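2-oxoglutarate dehydrogenase E3 component (Thermus thermophilus, PDB 2YQU) acts as a lipoamide dehydrogenase, an FAD-dependent enzyme that reoxidises the dihydrolipoyl groups of 2-oxo-acid dehydrogenase complexes and passes the electrons on to NAD+. Local coordinates at the interface of chains A and B. Residues are numbered along the deposited sequence; one frame, centred on the assembly and turned at random. Chains: chain A/B, 2-oxoglutarate dehydrogenase E3 component.

Contact 1: the interface of chains A and B. Residues chain A 434-435; chain B 40-41, 45-46, 49, 310.
A:His434 reaches from one subunit to the disulfide B:Cys40-B:Cys45 of the other, completing the active site of this pyridine nucleotide-disulfide oxidoreductase at the dimer interface. The histidine is the family's proton acceptor, and the two cysteines form the redox-active pair of the CXXXXC motif, joined by an SG-SG bond of 2.0 Å. Sulfur meets the imidazole along one edge. NE2 of A:His434 stands 3.2 Å from SG of B:Cys40, and CD2 is almost as near to the same atom. SG of B:Cys45 lies at the ring's edge, in its plane, 3.7 Å from CD2 of A:His434. A chi1 of 177° sets CG opposite the backbone N and beside the carbonyl carbon, which carries the imidazole out to the disulfide of chain B. Apolar groups hold the ring from both sides of its plane. On one, CB of B:Ala310, at the start of helix 310-326, touches CD2 of A:His434 at 3.6 Å; on the other, CD1 of B:Ile46 meets the NE2-CE1 side and A:Pro435, from the histidine's own chain, sets CB over the ring centre. That proline follows a cis peptide bond, and its CD and CG rest on the aliphatic part of B:Lys49, crossing it at about a right angle with CD to CD at 3.5 Å.

Contact 2: the interface of chains A and B. Residues chain A 315, 332, 335, 419; chain B 426, 429-431.
Two torsions in chain A point side chains at the segment that follows helix 424-429 of chain B: CG of A:Phe419 is anti to its backbone N (chi1 -170°), which swings the phenyl ring under B:Ala430, and a bend at chi2 of A:Glu315 (-75°) turns the carboxylate towards B:Pro431. This is part of the homodimer interface of the pyridine nucleotide-disulfide oxidoreductase family, with residues from the C-terminal dimerisation region on both sides. CA of B:Ala430 sits over the centre of the phenyl face of A:Phe419, 3.7 Å from the centroid, in a CH-pi contact. CB of B:Ala430 leans to one side of the ring and meets CD2 of A:Phe419 at 3.5 Å; over the same face, CD of B:Pro431 lies above CD1, across the ring from CD2. At the far rim, CE2 of A:Phe419 comes to 3.3 Å from the backbone O of B:Asp426, and CB of B:Arg429 stands above the plane, beyond CZ. Swapping A:Phe419 for an alanine would probably open a gap beneath B:Ala430, whose CA would lose the ring face it rests on, and take from CD of B:Pro431 its contact with CD1. Polar groups border the proline. OE2 of A:Glu315 lies 3.2 Å from CA of B:Pro431 and 3.3 Å from the backbone O of B:Arg429. A water joins the subunits, 2.7 Å from O of B:Pro431 and 3.3 Å from O of A:Ala335.

Contact 3: the interface of chains A and B. Residues chain A 18, 98, 101; chain B 453-455.
The terminal carboxylate of B:Leu455 has CD2 of A:Leu98 over one face, 3.7 Å from its carbon C, while NZ of A:Lys101 comes in close to its plane, by the two oxygens. The other flat group, the imidazole of B:His454, is touched at its CD2 corner by CD1 of A:Leu98 (3.8 Å); this methyl stands off the ring plane and beyond its outline, so it does not stack. Here the C-terminal tail of one subunit of this pyridine nucleotide-disulfide oxidoreductase dimer packs on two helices of its partner: helix 11-22, whose start forms part of the Rossmann glycine motif of the FAD-binding fold, and the long helix 77-102. Near the end of that helix, NZ of A:Lys101 donates hydrogen bonds to both carboxylate oxygens of B:Leu455, to O at 3.0 Å and to OXT at 3.1 Å. The bond to O lies in the carbonyl plane on a lone pair, with a C=O...N angle of 102°. A bend at chi4 (-80°) turns the ammonium group in between the oxygens, while CE lies alongside OXT. The lysine's charge would be expected to offset that of the chain end. Away from this polar grip, A:Ile18 and B:Ile453 meet slantwise through their CG2 methyls at 4.0 Å. CG2 of A:Ile18 also rests against the backbone O of B:Ile453 at 3.6 Å.

Contact 1: the interface of chains A and B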
# COMPACT_ATOMS: atom_id res chain seq x y z
N HIS A 434 -9.51 3.22 -7.95
CA HIS A 434 -9.58 4.67 -7.82
C HIS A 434 -10.43 5.03 -6.58
O HIS A 434 -11.47 4.41 -6.38
CB HIS A 434 -10.22 5.26 -9.07
CG HIS A 434 -10.41 6.74 -8.99
ND1 HIS A 434 -9.39 7.64 -9.23
CD2 HIS A 434 -11.50 7.48 -8.69
CE1 HIS A 434 -9.85 8.87 -9.08
NE2 HIS A 434 -11.13 8.80 -8.75
N PRO A 435 -10.03 6.01 -5.77
CA PRO A 435 -8.75 6.71 -5.84
C PRO A 435 -7.74 6.03 -4.93
O PRO A 435 -8.03 5.82 -3.76
CB PRO A 435 -9.08 8.11 -5.31
CG PRO A 435 -10.37 7.94 -4.51
CD PRO A 435 -10.88 6.54 -4.69
N CYS B 40 -17.88 10.90 -9.76
CA CYS B 40 -16.70 10.56 -8.99
C CYS B 40 -15.96 11.78 -8.46
O CYS B 40 -15.76 11.92 -7.25
CB CYS B 40 -15.77 9.70 -9.84
SG CYS B 40 -14.35 9.08 -8.94
N LEU B 41 -15.57 12.69 -9.34
CA LEU B 41 -14.77 13.85 -8.93
C LEU B 41 -15.59 14.92 -8.21
O LEU B 41 -15.12 15.52 -7.25
CB LEU B 41 -14.01 14.46 -10.12
CG LEU B 41 -12.64 13.84 -10.45
CD1 LEU B 41 -12.77 12.37 -10.87
CD2 LEU B 41 -11.94 14.65 -11.55
N CYS B 45 -16.17 9.76 -5.36
CA CYS B 45 -14.90 9.22 -4.86
C CYS B 45 -14.02 10.27 -4.22
O CYS B 45 -13.51 10.06 -3.14
CB CYS B 45 -14.07 8.57 -5.98
SG CYS B 45 -14.97 7.90 -7.39
N ILE B 46 -13.83 11.40 -4.89
CA ILE B 46 -12.84 12.37 -4.46
C ILE B 46 -13.25 13.11 -3.18
O ILE B 46 -12.49 13.09 -2.21
CB ILE B 46 -12.45 13.33 -5.62
CG1 ILE B 46 -11.80 12.54 -6.77
CG2 ILE B 46 -11.52 14.43 -5.15
CD1 ILE B 46 -10.54 11.73 -6.37
N LYS B 49 -13.35 10.52 -0.20
CA LYS B 49 -12.04 10.08 0.29
C LYS B 49 -11.33 11.22 1.03
O LYS B 49 -10.65 10.99 2.01
CB LYS B 49 -11.19 9.46 -0.83
CG LYS B 49 -11.25 7.92 -0.86
CD LYS B 49 -12.46 7.36 -1.65
CE LYS B 49 -13.73 7.23 -0.81
NZ LYS B 49 -14.96 6.76 -1.55
N ALA B 310 -15.42 3.67 -10.46
CA ALA B 310 -14.77 4.63 -11.32
C ALA B 310 -13.73 4.00 -12.23
O ALA B 310 -13.71 4.26 -13.42
CB ALA B 310 -14.14 5.75 -10.49

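Contact 2: the interface of chains A and B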
# COMPACT_ATOMS: atom_id res chain seq x y z
N GLU A 315 14.90 -14.78 1.69
CA GLU A 315 14.76 -15.38 0.37
C GLU A 315 15.96 -16.25 0.03
O GLU A 315 15.80 -17.28 -0.63
CB GLU A 315 14.56 -14.30 -0.70
CG GLU A 315 13.20 -13.62 -0.62
CD GLU A 315 12.05 -14.48 -1.13
OE1 GLU A 315 12.10 -15.71 -0.98
OE2 GLU A 315 11.09 -13.91 -1.69
N ASP A 332 15.52 -13.98 -7.09
CA ASP A 332 15.42 -12.92 -8.07
C ASP A 332 15.82 -11.63 -7.39
O ASP A 332 14.99 -10.95 -6.80
CB ASP A 332 14.01 -12.81 -8.62
CG ASP A 332 13.91 -11.82 -9.75
OD1 ASP A 332 14.93 -11.14 -10.03
OD2 ASP A 332 12.87 -11.67 -10.42
N ALA A 335 13.95 -8.25 -8.09
CA ALA A 335 12.59 -8.05 -7.58
C ALA A 335 12.57 -7.75 -6.08
O ALA A 335 11.50 -7.71 -5.48
CB ALA A 335 11.74 -9.27 -7.89
N PHE A 419 9.17 -9.38 -10.63
CA PHE A 419 9.21 -10.83 -10.43
C PHE A 419 8.51 -11.56 -11.58
O PHE A 419 8.96 -12.61 -12.00
CB PHE A 419 8.54 -11.22 -9.09
CG PHE A 419 8.74 -12.65 -8.70
CD1 PHE A 419 10.00 -13.13 -8.40
CD2 PHE A 419 7.65 -13.52 -8.61
CE1 PHE A 419 10.19 -14.45 -8.02
CE2 PHE A 419 7.84 -14.85 -8.23
CZ PHE A 419 9.11 -15.31 -7.95
N ASP B 426 2.99 -18.30 -7.40
CA ASP B 426 3.72 -17.21 -8.04
C ASP B 426 3.78 -16.00 -7.12
O ASP B 426 4.84 -15.40 -6.93
CB ASP B 426 3.04 -16.78 -9.35
CG ASP B 426 3.16 -17.80 -10.46
OD1 ASP B 426 2.32 -17.76 -11.38
OD2 ASP B 426 4.05 -18.68 -10.49
N ARG B 429 5.73 -16.62 -3.72
CA ARG B 429 7.17 -16.78 -3.86
C ARG B 429 7.86 -15.44 -4.10
O ARG B 429 9.05 -15.31 -3.84
CB ARG B 429 7.51 -17.70 -5.04
CG ARG B 429 7.43 -19.19 -4.75
CD ARG B 429 7.63 -20.05 -6.00
NE ARG B 429 8.79 -19.59 -6.78
CZ ARG B 429 8.88 -19.58 -8.11
NH1 ARG B 429 7.88 -20.02 -8.88
NH2 ARG B 429 9.99 -19.12 -8.68
N ALA B 430 7.13 -14.46 -4.61
CA ALA B 430 7.71 -13.15 -4.95
C ALA B 430 8.32 -12.51 -3.70
O ALA B 430 7.76 -12.64 -2.62
CB ALA B 430 6.65 -12.26 -5.51
N PRO B 431 9.48 -11.86 -3.83
CA PRO B 431 10.00 -11.05 -2.73
C PRO B 431 9.01 -9.98 -2.26
O PRO B 431 8.33 -9.35 -3.06
CB PRO B 431 11.27 -10.42 -3.32
CG PRO B 431 11.69 -11.35 -4.39
CD PRO B 431 10.42 -11.92 -4.97
O HOH W 1 8.67 -9.33 -5.77

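Contact 3: the interface of chains A and B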
# COMPACT_ATOMS: atom_id res chain seq x y z
N ILE A 18 12.62 -23.13 9.06
CA ILE A 18 11.21 -23.48 8.88
C ILE A 18 10.98 -24.10 7.49
O ILE A 18 10.33 -25.13 7.38
CB ILE A 18 10.27 -22.24 9.07
CG1 ILE A 18 10.33 -21.74 10.52
CG2 ILE A 18 8.83 -22.58 8.68
CD1 ILE A 18 9.77 -20.34 10.70
N LEU A 98 6.87 -21.01 16.11
CA LEU A 98 7.03 -21.65 14.81
C LEU A 98 8.13 -22.71 14.81
O LEU A 98 8.04 -23.69 14.07
CB LEU A 98 7.31 -20.60 13.73
CG LEU A 98 6.15 -19.66 13.41
CD1 LEU A 98 6.66 -18.44 12.68
CD2 LEU A 98 5.09 -20.38 12.60
N LYS A 101 6.48 -25.64 16.53
CA LYS A 101 5.49 -26.22 15.62
C LYS A 101 6.14 -27.08 14.54
O LYS A 101 5.63 -28.15 14.20
CB LYS A 101 4.64 -25.12 14.98
CG LYS A 101 3.72 -25.65 13.88
CD LYS A 101 2.51 -24.75 13.69
CE LYS A 101 1.65 -25.23 12.54
NZ LYS A 101 2.20 -24.79 11.24
N ILE B 453 5.06 -19.75 5.71
CA ILE B 453 6.18 -19.89 6.64
C ILE B 453 5.76 -19.49 8.08
O ILE B 453 6.18 -20.12 9.06
CB ILE B 453 7.39 -19.05 6.14
CG1 ILE B 453 7.97 -19.65 4.85
CG2 ILE B 453 8.47 -18.91 7.23
CD1 ILE B 453 8.92 -20.81 5.07
N HIS B 454 4.91 -18.48 8.20
CA HIS B 454 4.66 -17.83 9.49
C HIS B 454 3.34 -18.19 10.20
O HIS B 454 2.91 -17.47 11.10
CB HIS B 454 4.84 -16.31 9.35
CG HIS B 454 6.27 -15.90 9.22
ND1 HIS B 454 6.90 -15.75 8.00
CD2 HIS B 454 7.20 -15.62 10.16
CE1 HIS B 454 8.16 -15.39 8.20
NE2 HIS B 454 8.36 -15.30 9.50
N LEU B 455 2.72 -19.30 9.82
CA LEU B 455 1.64 -19.90 10.62
C LEU B 455 1.95 -21.35 10.96
O LEU B 455 2.70 -22.01 10.25
CB LEU B 455 0.30 -19.83 9.89
CG LEU B 455 -0.33 -18.45 9.71
CD1 LEU B 455 -1.62 -18.59 8.94
CD2 LEU B 455 -0.58 -17.76 11.05
OXT LEU B 455 1.43 -21.87 11.94

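Contact 2 and contact 3 are neighbours, their C-alpha centres about 19 Å apart, and in both the C-terminal part of chain B meets chain A. Contact 1 runs the other way, its centre about 32 Å from that of contact 2 and 40 Å from that of contact 3. Helix 310-326 serves in contact 1 through its first residue in chain B and in contact 2 through the glutamate in chain A. The catalytic histidine comes three residues after contact 2's proline in sequence, so in each subunit one segment packs on the partner and delivers the histidine to it. Two-fold symmetry gives two such shared active sites.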